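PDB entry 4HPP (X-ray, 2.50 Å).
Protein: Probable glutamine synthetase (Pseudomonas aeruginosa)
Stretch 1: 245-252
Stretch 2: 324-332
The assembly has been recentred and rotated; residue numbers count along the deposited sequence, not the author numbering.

Stretch 1, residues 245-252: DGSPLLYE
Stretch 2 (324-332) PLGKQYNLE

Residues 245-252, an irregular segment, pack against 324-332, a loop that becomes strand by Leu-331; together they bury 445 Å². CA atoms pair Pro-248 with Lys-327 (6.0 Å), Tyr-251 with Gly-326 (6.2 Å) and Leu-250 with Asn-330 (7.2 Å). Tyr-251 (phi/psi -120/134) is central: chi1 of 147°, off the t well, and chi2 of -81° lay its ring against Gly-326, whose CA sits over one face, 3.8 Å from the centroid. Gly-326 (106/-46) must lack a side chain, since an ideal CB would fall 2.6 Å from Tyr-251 CE1 and jam against the preceding carbonyl. Tyr-251 CB in turn covers a face of the Tyr-329 ring, 3.4 Å from Tyr-329 CD2; Tyr-329 is t (chi1 -174°, chi2 95°), and the two rings meet obliquely, centroids 5.2 Å apart, planes at 43°. The CA-to-CB bond of Leu-250 (-83/-24) points toward the other stretch; with chi1 at -94°, off-well, and chi2 t, its CD1 lies a tight 3.1 Å from CD1 of Leu-331 (chi1 m, chi2 135°). Pro-248 CB, its ring C-gamma endo, lies 3.6 Å from Gly-326 O. Lys-327 leaves its backbone sideways, but chi1 m, chi2 m, chi3 -130° and chi4 m bring NZ 3.2 Å from Gly-246 O, a weak hydrogen bond. Gly-246 adopts 103/-10, where a CB would jam against the preceding carbonyl; an ideal CB would also sit a tight 3.1 Å from Lys-327 NZ.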

# COMPACT_ATOMS: atom_id res chain seq x y z
N ASP A 245 -35.53 -28.96 -40.80
CA ASP A 245 -36.75 -29.44 -40.13
C ASP A 245 -36.57 -29.79 -38.64
O ASP A 245 -37.54 -29.71 -37.86
CB ASP A 245 -37.20 -30.72 -40.85
CG ASP A 245 -38.65 -31.08 -40.61
OD1 ASP A 245 -39.44 -30.17 -40.28
OD2 ASP A 245 -38.99 -32.27 -40.77
N GLY A 246 -35.35 -30.22 -38.28
CA GLY A 246 -35.01 -30.67 -36.91
C GLY A 246 -34.92 -32.19 -36.77
O GLY A 246 -34.47 -32.71 -35.73
N SER A 247 -35.37 -32.88 -37.82
CA SER A 247 -35.31 -34.32 -37.94
C SER A 247 -33.84 -34.80 -38.03
O SER A 247 -33.15 -34.51 -39.00
CB SER A 247 -36.13 -34.74 -39.17
OG SER A 247 -36.26 -36.15 -39.29
N PRO A 248 -33.36 -35.53 -37.01
CA PRO A 248 -31.95 -35.94 -36.98
C PRO A 248 -31.72 -37.01 -38.03
O PRO A 248 -32.45 -37.96 -38.10
CB PRO A 248 -31.81 -36.55 -35.58
CG PRO A 248 -33.18 -37.14 -35.31
CD PRO A 248 -34.13 -36.11 -35.88
N LEU A 249 -30.72 -36.82 -38.87
CA LEU A 249 -30.51 -37.67 -40.03
C LEU A 249 -29.24 -38.50 -39.86
O LEU A 249 -28.90 -39.32 -40.72
CB LEU A 249 -30.43 -36.83 -41.32
CG LEU A 249 -31.63 -36.03 -41.86
CD1 LEU A 249 -31.17 -34.91 -42.79
CD2 LEU A 249 -32.65 -36.91 -42.59
N LEU A 250 -28.55 -38.28 -38.75
CA LEU A 250 -27.39 -39.08 -38.44
C LEU A 250 -27.84 -40.36 -37.78
O LEU A 250 -27.12 -41.36 -37.80
CB LEU A 250 -26.48 -38.34 -37.47
CG LEU A 250 -25.34 -37.51 -38.06
CD1 LEU A 250 -24.29 -37.24 -36.99
CD2 LEU A 250 -24.69 -38.22 -39.24
N TYR A 251 -29.03 -40.33 -37.17
CA TYR A 251 -29.39 -41.37 -36.21
C TYR A 251 -30.62 -42.24 -36.51
O TYR A 251 -31.68 -41.74 -36.89
CB TYR A 251 -29.42 -40.77 -34.81
CG TYR A 251 -30.42 -41.33 -33.82
CD1 TYR A 251 -31.76 -40.93 -33.84
CD2 TYR A 251 -30.01 -42.22 -32.82
CE1 TYR A 251 -32.67 -41.42 -32.92
CE2 TYR A 251 -30.90 -42.72 -31.89
CZ TYR A 251 -32.23 -42.31 -31.94
OH TYR A 251 -33.12 -42.80 -31.03
N GLU A 252 -30.43 -43.55 -36.33
CA GLU A 252 -31.42 -44.58 -36.62
C GLU A 252 -31.32 -45.75 -35.65
O GLU A 252 -30.48 -46.63 -35.85
CB GLU A 252 -31.18 -45.14 -38.00
CG GLU A 252 -32.16 -44.71 -39.07
CD GLU A 252 -32.14 -45.71 -40.20
OE1 GLU A 252 -31.38 -45.51 -41.17
OE2 GLU A 252 -32.83 -46.74 -40.06
N PRO A 324 -35.28 -35.83 -24.63
CA PRO A 324 -35.48 -36.88 -25.67
C PRO A 324 -34.23 -37.31 -26.51
O PRO A 324 -33.22 -36.59 -26.58
CB PRO A 324 -36.60 -36.31 -26.57
CG PRO A 324 -36.58 -34.84 -26.34
CD PRO A 324 -36.08 -34.62 -24.94
N LEU A 325 -34.34 -38.48 -27.15
CA LEU A 325 -33.19 -39.19 -27.74
C LEU A 325 -33.01 -38.91 -29.25
O LEU A 325 -33.97 -38.90 -30.02
CB LEU A 325 -33.31 -40.72 -27.48
CG LEU A 325 -33.22 -41.40 -26.09
CD1 LEU A 325 -34.49 -41.24 -25.26
CD2 LEU A 325 -32.91 -42.89 -26.21
N GLY A 326 -31.77 -38.68 -29.69
CA GLY A 326 -31.53 -38.51 -31.11
C GLY A 326 -31.26 -37.10 -31.54
O GLY A 326 -30.35 -36.85 -32.32
N LYS A 327 -32.07 -36.16 -31.06
CA LYS A 327 -31.72 -34.73 -31.13
C LYS A 327 -30.33 -34.49 -30.50
O LYS A 327 -29.59 -33.61 -30.93
CB LYS A 327 -32.79 -33.83 -30.45
CG LYS A 327 -34.00 -33.43 -31.31
CD LYS A 327 -33.64 -32.71 -32.62
CE LYS A 327 -34.41 -31.40 -32.86
NZ LYS A 327 -35.88 -31.54 -33.13
N GLN A 328 -29.99 -35.30 -29.50
CA GLN A 328 -28.72 -35.16 -28.78
C GLN A 328 -27.65 -36.10 -29.34
O GLN A 328 -26.51 -36.10 -28.87
CB GLN A 328 -28.93 -35.39 -27.27
CG GLN A 328 -29.88 -36.52 -26.97
CD GLN A 328 -29.60 -37.25 -25.67
OE1 GLN A 328 -28.47 -37.68 -25.43
NE2 GLN A 328 -30.64 -37.46 -24.85
N TYR A 329 -28.02 -36.89 -30.34
CA TYR A 329 -27.10 -37.79 -31.00
C TYR A 329 -26.21 -37.02 -31.97
O TYR A 329 -26.69 -36.24 -32.82
CB TYR A 329 -27.86 -38.85 -31.76
CG TYR A 329 -26.99 -39.92 -32.36
CD1 TYR A 329 -26.76 -41.13 -31.68
CD2 TYR A 329 -26.42 -39.73 -33.63
CE1 TYR A 329 -25.97 -42.13 -32.25
CE2 TYR A 329 -25.64 -40.71 -34.21
CZ TYR A 329 -25.41 -41.90 -33.52
OH TYR A 329 -24.63 -42.83 -34.13
N ASN A 330 -24.92 -37.25 -31.84
CA ASN A 330 -23.99 -36.53 -32.63
C ASN A 330 -22.68 -37.29 -32.74
O ASN A 330 -22.52 -38.35 -32.11
CB ASN A 330 -23.79 -35.09 -32.07
CG ASN A 330 -22.95 -35.05 -30.80
OD1 ASN A 330 -21.72 -35.26 -30.83
ND2 ASN A 330 -23.61 -34.76 -29.69
N LEU A 331 -21.78 -36.74 -33.55
CA LEU A 331 -20.43 -37.24 -33.69
C LEU A 331 -19.37 -36.19 -33.37
O LEU A 331 -19.35 -35.06 -33.90
CB LEU A 331 -20.24 -37.78 -35.12
CG LEU A 331 -21.02 -39.07 -35.49
CD1 LEU A 331 -21.67 -38.94 -36.85
CD2 LEU A 331 -20.04 -40.21 -35.49
N GLU A 332 -18.46 -36.61 -32.53
CA GLU A 332 -17.40 -35.82 -32.02
C GLU A 332 -16.04 -36.15 -32.68
O GLU A 332 -15.51 -37.28 -32.52
CB GLU A 332 -17.35 -36.07 -30.52
CG GLU A 332 -15.99 -35.90 -29.91
CD GLU A 332 -16.06 -35.63 -28.43
OE1 GLU A 332 -16.50 -34.53 -28.02
OE2 GLU A 332 -15.65 -36.52 -27.67